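Local coordinates for adenosylmethionine-8-amino-7-oxononanoate aminotransferase (Methanocaldococcus jannaschii, PDB 6ZHK), which probably transfers the amino group of S-adenosyl-L-methionine to 8-amino-7-oxononanoate in biotin biosynthesis, with pyridoxal 5'-phosphate as cofactor, at residues Met280-Cys283 with Glu287-Lys290; Phe229-Glu234 with Glu252-Ala257. All coordinates share one frame; numbering follows the deposited sequence.

How the contacts relate
The two contacts illustrate how an alpha/beta domain is built from successive crossovers. Contact 2 comes first along the chain and seats helix 250-261 on strand 228-234; contact 1 follows and folds the loop at 280-283 against helix 286-291. Their centres lie about 13 Å apart, and they meet directly where Leu288 CD2 packs 3.5 Å from Ala255 CB. Leu288 therefore serves contact 1 with one methyl and the helix of contact 2 with the other. Asp268, predicted to bind pyridoxal 5'-phosphate, has its side chain about 7 Å from that of Leu233 and about 10 Å from that of Phe282; the Cys283 side chain is about 8 Å from a bound magnesium ion.

Contact 1. Residues Met280-Cys283 with Glu287-Lys290; sequences MFFC and ELKK
Leu288 of helix 286-291 reaches back to the backbone of Cys283 in the loop that leads into the helix, within the beta-alpha-beta crossover from strand 265-268 to its parallel neighbour 296-299 in the large domain of a class-III aminotransferase. The compact part of the contact is built round one methyl group. Leu288 CD1 lies 3.9 Å from Cys283 CA and 4.3 Å from Cys283 CB, so the leucine packs on the root of the cysteine side chain. With chi2 at -177°, CD1 continues the extended line from CA through CB and CG, which carries it far enough to meet the loop. Phe282 joins more loosely from the same segment: its CE2 is 4.5 Å from Leu288 CD1. The phenylalanine CG is anti to the backbone N (chi1 -170°), which brings the far end of the ring nearer the helix than its CB direction alone would suggest.

The loop is also held by polar bonds: both carboxylate oxygens of Glu269 accept hydrogen bonds from its backbone, OE1 from Phe282 N and OE2 from Cys283 N. On the helix side, Leu288 N donates to Asn285 OD1, while Ile251 of helix 250-261 touches both Phe282 and Leu288 and adds a second apolar surface to the buried core.

Packing thins toward Lys289, which is partly exposed. Its aliphatic stem, rather than its ammonium group, makes the approach: Lys289 CG stands 4.2 Å from Cys283 O.

Contact 2. Residues Phe229-Glu234 with Glu252-Ala257; sequences FCVILE and EGVAKA
Val254 projects from helix 250-261 toward two residues of strand 228-234, Val231 and Leu233, in the beta-alpha-beta crossover that links this strand to its parallel neighbour 265-268. The mixed sheet, covered by helices on both faces, is that of the large domain of a fold type I aminotransferase, and the contact lies between helix and sheet.

Apolar packing accounts for the contact between the two segments. The two valines cross obliquely, with Val231 CG1 3.8 Å from Val254 CG1. Leu233 instead meets Val254 tip to tip: its CD1 is 3.9 Å from Val254 CG1 and 4.1 Å from Val254 CG2, so one leucine methyl faces both branches of the valine. Val254 CG1, anti to the backbone N (chi1 168°), is thus shared by two strand side chains placed two residues apart. Ile221 of helix 211-224 touches both Val231 and Val254 and extends this apolar layer. Ile232, between the two contact residues, points away from the helix and packs on Val126 of helix 122-140, which covers the other face of the strand.

Hydrogen bonds run within the sheet and along the helix, and none joins the two segments. Val231 pairs through its backbone with Ile264 and with Ile266 of the neighbouring strand, while Ala257 N bonds to Gly253 O at 3.0 Å along the helix. Polar side chains find partners elsewhere, as Lys256 does in its salt bridge to Glu260.

With aliphatic carbons meeting and no hydrogen bond between the segments, cohesion probably comes from dispersion and the exclusion of water, and the fit depends on shape instead of directional bonds.

Contact 1. Residues Met280-Cys283 with Glu287-Lys290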
ATOM      1  N   MET A 280      21.104  13.563  -0.756  1.00 17.03           N
ATOM      2  CA  MET A 280      19.930  13.232   0.032  1.00 18.00           C
ATOM      3  C   MET A 280      18.753  12.831  -0.888  1.00 18.96           C
ATOM      4  O   MET A 280      18.051  11.827  -0.634  1.00 17.76           O
ATOM      5  CB  MET A 280      19.517  14.378   0.951  1.00 17.98           C
ATOM      6  CG  MET A 280      18.433  13.934   1.947  1.00 20.82           C
ATOM      7  SD  MET A 280      19.016  12.611   3.138  1.00 19.69           S
ATOM      8  CE  MET A 280      17.653  12.698   4.303  1.00 17.54           C
ATOM      9  N   PHE A 281      18.507  13.647  -1.927  1.00 18.69           N
ATOM     10  CA  PHE A 281      17.505  13.382  -2.964  1.00 16.68           C
ATOM     11  C   PHE A 281      18.137  13.772  -4.281  1.00 18.76           C
ATOM     12  O   PHE A 281      18.920  14.737  -4.318  1.00 17.82           O
ATOM     13  CB  PHE A 281      16.266  14.271  -2.778  1.00 17.43           C
ATOM     14  CG  PHE A 281      15.623  14.091  -1.431  1.00 15.98           C
ATOM     15  CD1 PHE A 281      14.885  12.944  -1.164  1.00 15.71           C
ATOM     16  CD2 PHE A 281      15.795  15.040  -0.424  1.00 19.67           C
ATOM     17  CE1 PHE A 281      14.334  12.760   0.103  1.00 17.71           C
ATOM     18  CE2 PHE A 281      15.221  14.882   0.838  1.00 17.88           C
ATOM     19  CZ  PHE A 281      14.499  13.718   1.105  1.00 18.08           C
ATOM     20  N   PHE A 282      17.824  13.009  -5.334  1.00 18.47           N
ATOM     21  CA  PHE A 282      18.247  13.406  -6.681  1.00 21.91           C
ATOM     22  C   PHE A 282      17.844  14.844  -6.973  1.00 20.51           C
ATOM     23  O   PHE A 282      18.639  15.620  -7.529  1.00 16.77           O
ATOM     24  CB  PHE A 282      17.783  12.441  -7.770  1.00 20.12           C
ATOM     25  CG  PHE A 282      18.428  12.735  -9.105  1.00 22.63           C
ATOM     26  CD1 PHE A 282      19.722  12.316  -9.382  1.00 24.33           C
ATOM     27  CD2 PHE A 282      17.776  13.532 -10.034  1.00 24.91           C
ATOM     28  CE1 PHE A 282      20.313  12.615 -10.615  1.00 26.40           C
ATOM     29  CE2 PHE A 282      18.387  13.892 -11.237  1.00 32.33           C
ATOM     30  CZ  PHE A 282      19.643  13.401 -11.538  1.00 25.63           C
ATOM     31  N   CYS A 283      16.626  15.212  -6.549  1.00 20.61           N
ATOM     32  CA  CYS A 283      16.122  16.559  -6.836  1.00 19.97           C
ATOM     33  C   CYS A 283      16.798  17.675  -6.019  1.00 18.89           C
ATOM     34  O   CYS A 283      16.480  18.846  -6.257  1.00 16.89           O
ATOM     35  CB  CYS A 283      14.596  16.591  -6.768  1.00 22.26           C
ATOM     36  SG  CYS A 283      13.968  16.368  -5.101  1.00 21.03           S
ATOM     37  N   GLU A 287      19.854  23.195 -10.453  1.00 20.80           N
ATOM     38  CA  GLU A 287      19.084  23.537 -11.629  1.00 22.97           C
ATOM     39  C   GLU A 287      17.606  23.201 -11.412  1.00 21.18           C
ATOM     40  O   GLU A 287      16.737  24.033 -11.665  1.00 21.87           O
ATOM     41  CB  GLU A 287      19.614  22.741 -12.814  1.00 27.76           C
ATOM     42  CG  GLU A 287      18.945  23.119 -14.118  1.00 32.00           C
ATOM     43  CD  GLU A 287      19.810  22.927 -15.354  1.00 38.11           C
ATOM     44  OE1 GLU A 287      21.024  22.706 -15.197  1.00 44.55           O
ATOM     45  OE2 GLU A 287      19.250  22.962 -16.472  1.00 40.69           O
ATOM     46  N   LEU A 288      17.336  22.004 -10.894  1.00 19.38           N
ATOM     47  CA  LEU A 288      15.945  21.626 -10.627  1.00 19.32           C
ATOM     48  C   LEU A 288      15.321  22.543  -9.586  1.00 20.43           C
ATOM     49  O   LEU A 288      14.147  22.940  -9.670  1.00 20.70           O
ATOM     50  CB  LEU A 288      15.965  20.178 -10.124  1.00 18.98           C
ATOM     51  CG  LEU A 288      16.218  19.137 -11.214  1.00 20.52           C
ATOM     52  CD1 LEU A 288      16.133  17.734 -10.603  1.00 19.86           C
ATOM     53  CD2 LEU A 288      15.161  19.269 -12.321  1.00 18.90           C
ATOM     54  N   LYS A 289      16.100  22.878  -8.545  1.00 24.35           N
ATOM     55  CA  LYS A 289      15.585  23.823  -7.559  1.00 23.84           C
ATOM     56  C   LYS A 289      15.186  25.164  -8.187  1.00 23.26           C
ATOM     57  O   LYS A 289      14.155  25.758  -7.845  1.00 23.24           O
ATOM     58  CB  LYS A 289      16.596  24.101  -6.441  1.00 27.21           C
ATOM     59  CG  LYS A 289      16.809  22.964  -5.461  1.00 27.19           C
ATOM     60  CD  LYS A 289      17.728  23.493  -4.347  1.00 31.07           C
ATOM     61  CE  LYS A 289      18.221  22.379  -3.456  1.00 38.92           C
ATOM     62  NZ  LYS A 289      18.762  22.946  -2.196  1.00 43.82           N
ATOM     63  N   LYS A 290      16.000  25.651  -9.118  1.00 25.27           N
ATOM     64  CA  LYS A 290      15.728  26.940  -9.746  1.00 26.57           C
ATOM     65  C   LYS A 290      14.455  26.880 -10.614  1.00 27.38           C
ATOM     66  O   LYS A 290      13.690  27.840 -10.650  1.00 26.16           O
ATOM     67  CB  LYS A 290      16.983  27.423 -10.495  1.00 28.54           C
ATOM     68  CG  LYS A 290      17.120  28.943 -10.591  1.00 41.77           C
ATOM     69  CD  LYS A 290      15.935  29.727 -11.192  1.00 41.35           C
ATOM     70  CE  LYS A 290      15.593  31.053 -10.514  1.00 45.57           C
ATOM     71  NZ  LYS A 290      16.621  31.520  -9.544  1.00 39.56           N
TER

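Contact 2. Residues Phe229-Glu234 with Glu252-Ala257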
ATOM      1  N   PHE A 229      -1.382  14.813 -18.584  1.00 16.56           N
ATOM      2  CA  PHE A 229      -1.463  15.325 -17.210  1.00 15.39           C
ATOM      3  C   PHE A 229      -0.167  15.194 -16.408  1.00 17.52           C
ATOM      4  O   PHE A 229      -0.039  15.836 -15.347  1.00 16.68           O
ATOM      5  CB  PHE A 229      -2.659  14.742 -16.451  1.00 15.86           C
ATOM      6  CG  PHE A 229      -2.569  13.251 -16.272  1.00 15.44           C
ATOM      7  CD1 PHE A 229      -1.825  12.739 -15.207  1.00 14.68           C
ATOM      8  CD2 PHE A 229      -3.126  12.370 -17.192  1.00 14.79           C
ATOM      9  CE1 PHE A 229      -1.722  11.356 -15.019  1.00 14.90           C
ATOM     10  CE2 PHE A 229      -3.062  10.993 -16.974  1.00 14.37           C
ATOM     11  CZ  PHE A 229      -2.362  10.477 -15.890  1.00 13.59           C
ATOM     12  N   CYS A 230       0.786  14.410 -16.919  1.00 14.65           N
ATOM     13  CA  CYS A 230       2.107  14.429 -16.292  1.00 16.47           C
ATOM     14  C   CYS A 230       3.172  13.790 -17.185  1.00 16.25           C
ATOM     15  O   CYS A 230       2.850  13.160 -18.188  1.00 16.30           O
ATOM     16  CB  CYS A 230       2.051  13.662 -14.973  1.00 15.29           C
ATOM     17  SG  CYS A 230       1.930  11.859 -15.215  1.00 19.49           S
ATOM     18  N   VAL A 231       4.448  14.088 -16.860  1.00 16.27           N
ATOM     19  CA  VAL A 231       5.638  13.352 -17.247  1.00 14.25           C
ATOM     20  C   VAL A 231       6.166  12.765 -15.936  1.00 14.34           C
ATOM     21  O   VAL A 231       6.145  13.451 -14.933  1.00 15.03           O
ATOM     22  CB  VAL A 231       6.690  14.271 -17.898  1.00 13.88           C
ATOM     23  CG1 VAL A 231       8.044  13.536 -17.934  1.00 16.18           C
ATOM     24  CG2 VAL A 231       6.229  14.734 -19.294  1.00 16.86           C
ATOM     25  N   ILE A 232       6.474  11.478 -15.889  1.00 15.34           N
ATOM     26  CA  ILE A 232       6.968  10.845 -14.672  1.00 12.63           C
ATOM     27  C   ILE A 232       8.230  10.079 -15.040  1.00 14.05           C
ATOM     28  O   ILE A 232       8.270   9.439 -16.117  1.00 15.45           O
ATOM     29  CB  ILE A 232       5.906   9.967 -13.988  1.00 13.19           C
ATOM     30  CG1 ILE A 232       6.534   9.317 -12.733  1.00 13.20           C
ATOM     31  CG2 ILE A 232       5.405   8.922 -14.954  1.00 13.67           C
ATOM     32  CD1 ILE A 232       5.522   8.511 -11.879  1.00 11.66           C
ATOM     33  N   LEU A 233       9.272  10.247 -14.206  1.00 13.78           N
ATOM     34  CA  LEU A 233      10.561   9.578 -14.367  1.00 14.30           C
ATOM     35  C   LEU A 233      11.033   9.145 -12.996  1.00 13.30           C
ATOM     36  O   LEU A 233      10.651   9.760 -11.988  1.00 12.90           O
ATOM     37  CB  LEU A 233      11.598  10.617 -14.908  1.00 16.30           C
ATOM     38  CG  LEU A 233      11.308  11.126 -16.327  1.00 19.88           C
ATOM     39  CD1 LEU A 233      12.370  12.150 -16.768  1.00 17.96           C
ATOM     40  CD2 LEU A 233      11.307   9.952 -17.275  1.00 18.34           C
ATOM     41  N   GLU A 234      11.964   8.183 -12.964  1.00 14.29           N
ATOM     42  CA  GLU A 234      12.683   7.839 -11.727  1.00 15.37           C
ATOM     43  C   GLU A 234      13.766   8.888 -11.404  1.00 16.83           C
ATOM     44  O   GLU A 234      14.168   9.645 -12.273  1.00 20.73           O
ATOM     45  CB  GLU A 234      13.311   6.449 -11.917  1.00 12.97           C
ATOM     46  CG  GLU A 234      12.250   5.327 -11.905  1.00 15.32           C
ATOM     47  CD  GLU A 234      12.784   3.951 -12.290  1.00 16.34           C
ATOM     48  OE1 GLU A 234      13.452   3.361 -11.457  1.00 18.61           O
ATOM     49  OE2 GLU A 234      12.642   3.544 -13.477  1.00 17.16           O
ATOM     50  N   GLU A 252      17.137  17.454 -15.858  1.00 18.54           N
ATOM     51  CA  GLU A 252      17.043  18.906 -15.920  1.00 19.37           C
ATOM     52  C   GLU A 252      16.376  19.363 -17.217  1.00 17.39           C
ATOM     53  O   GLU A 252      15.581  20.261 -17.162  1.00 17.89           O
ATOM     54  CB  GLU A 252      18.424  19.581 -15.785  1.00 22.40           C
ATOM     55  CG  GLU A 252      19.091  19.287 -14.446  1.00 26.27           C
ATOM     56  CD  GLU A 252      20.030  18.081 -14.347  1.00 27.51           C
ATOM     57  OE1 GLU A 252      19.812  17.027 -15.005  1.00 31.65           O
ATOM     58  OE2 GLU A 252      20.978  18.177 -13.580  1.00 35.56           O
ATOM     59  N   GLY A 253      16.732  18.803 -18.371  1.00 17.89           N
ATOM     60  CA  GLY A 253      16.125  19.242 -19.623  1.00 17.79           C
ATOM     61  C   GLY A 253      14.649  18.845 -19.688  1.00 16.44           C
ATOM     62  O   GLY A 253      13.803  19.592 -20.200  1.00 15.59           O
ATOM     63  N   VAL A 254      14.308  17.672 -19.140  1.00 18.95           N
ATOM     64  CA  VAL A 254      12.891  17.294 -19.125  1.00 16.72           C
ATOM     65  C   VAL A 254      12.106  18.251 -18.222  1.00 15.33           C
ATOM     66  O   VAL A 254      11.060  18.768 -18.585  1.00 17.43           O
ATOM     67  CB  VAL A 254      12.713  15.828 -18.687  1.00 16.65           C
ATOM     68  CG1 VAL A 254      11.249  15.530 -18.384  1.00 16.21           C
ATOM     69  CG2 VAL A 254      13.291  14.840 -19.689  1.00 20.58           C
ATOM     70  N   ALA A 255      12.610  18.496 -17.027  1.00 14.97           N
ATOM     71  CA  ALA A 255      11.946  19.432 -16.136  1.00 16.75           C
ATOM     72  C   ALA A 255      11.751  20.786 -16.807  1.00 17.27           C
ATOM     73  O   ALA A 255      10.723  21.435 -16.635  1.00 17.09           O
ATOM     74  CB  ALA A 255      12.739  19.540 -14.849  1.00 17.18           C
ATOM     75  N   LYS A 256      12.768  21.256 -17.538  1.00 20.09           N
ATOM     76  CA  LYS A 256      12.636  22.583 -18.116  1.00 18.03           C
ATOM     77  C   LYS A 256      11.540  22.523 -19.178  1.00 17.01           C
ATOM     78  O   LYS A 256      10.734  23.441 -19.279  1.00 18.96           O
ATOM     79  CB  LYS A 256      13.978  22.987 -18.734  1.00 18.93           C
ATOM     80  CG  LYS A 256      14.009  24.267 -19.568  1.00 26.38           C
ATOM     81  CD  LYS A 256      15.463  24.515 -19.993  1.00 25.66           C
ATOM     82  CE  LYS A 256      15.821  25.905 -20.504  1.00 33.33           C
ATOM     83  NZ  LYS A 256      15.323  26.113 -21.873  1.00 32.68           N
ATOM     84  N   ALA A 257      11.512  21.436 -19.956  1.00 17.89           N
ATOM     85  CA  ALA A 257      10.497  21.252 -20.982  1.00 20.58           C
ATOM     86  C   ALA A 257       9.099  21.176 -20.357  1.00 18.03           C
ATOM     87  O   ALA A 257       8.158  21.757 -20.905  1.00 15.37           O
ATOM     88  CB  ALA A 257      10.822  20.025 -21.798  1.00 17.56           C
TER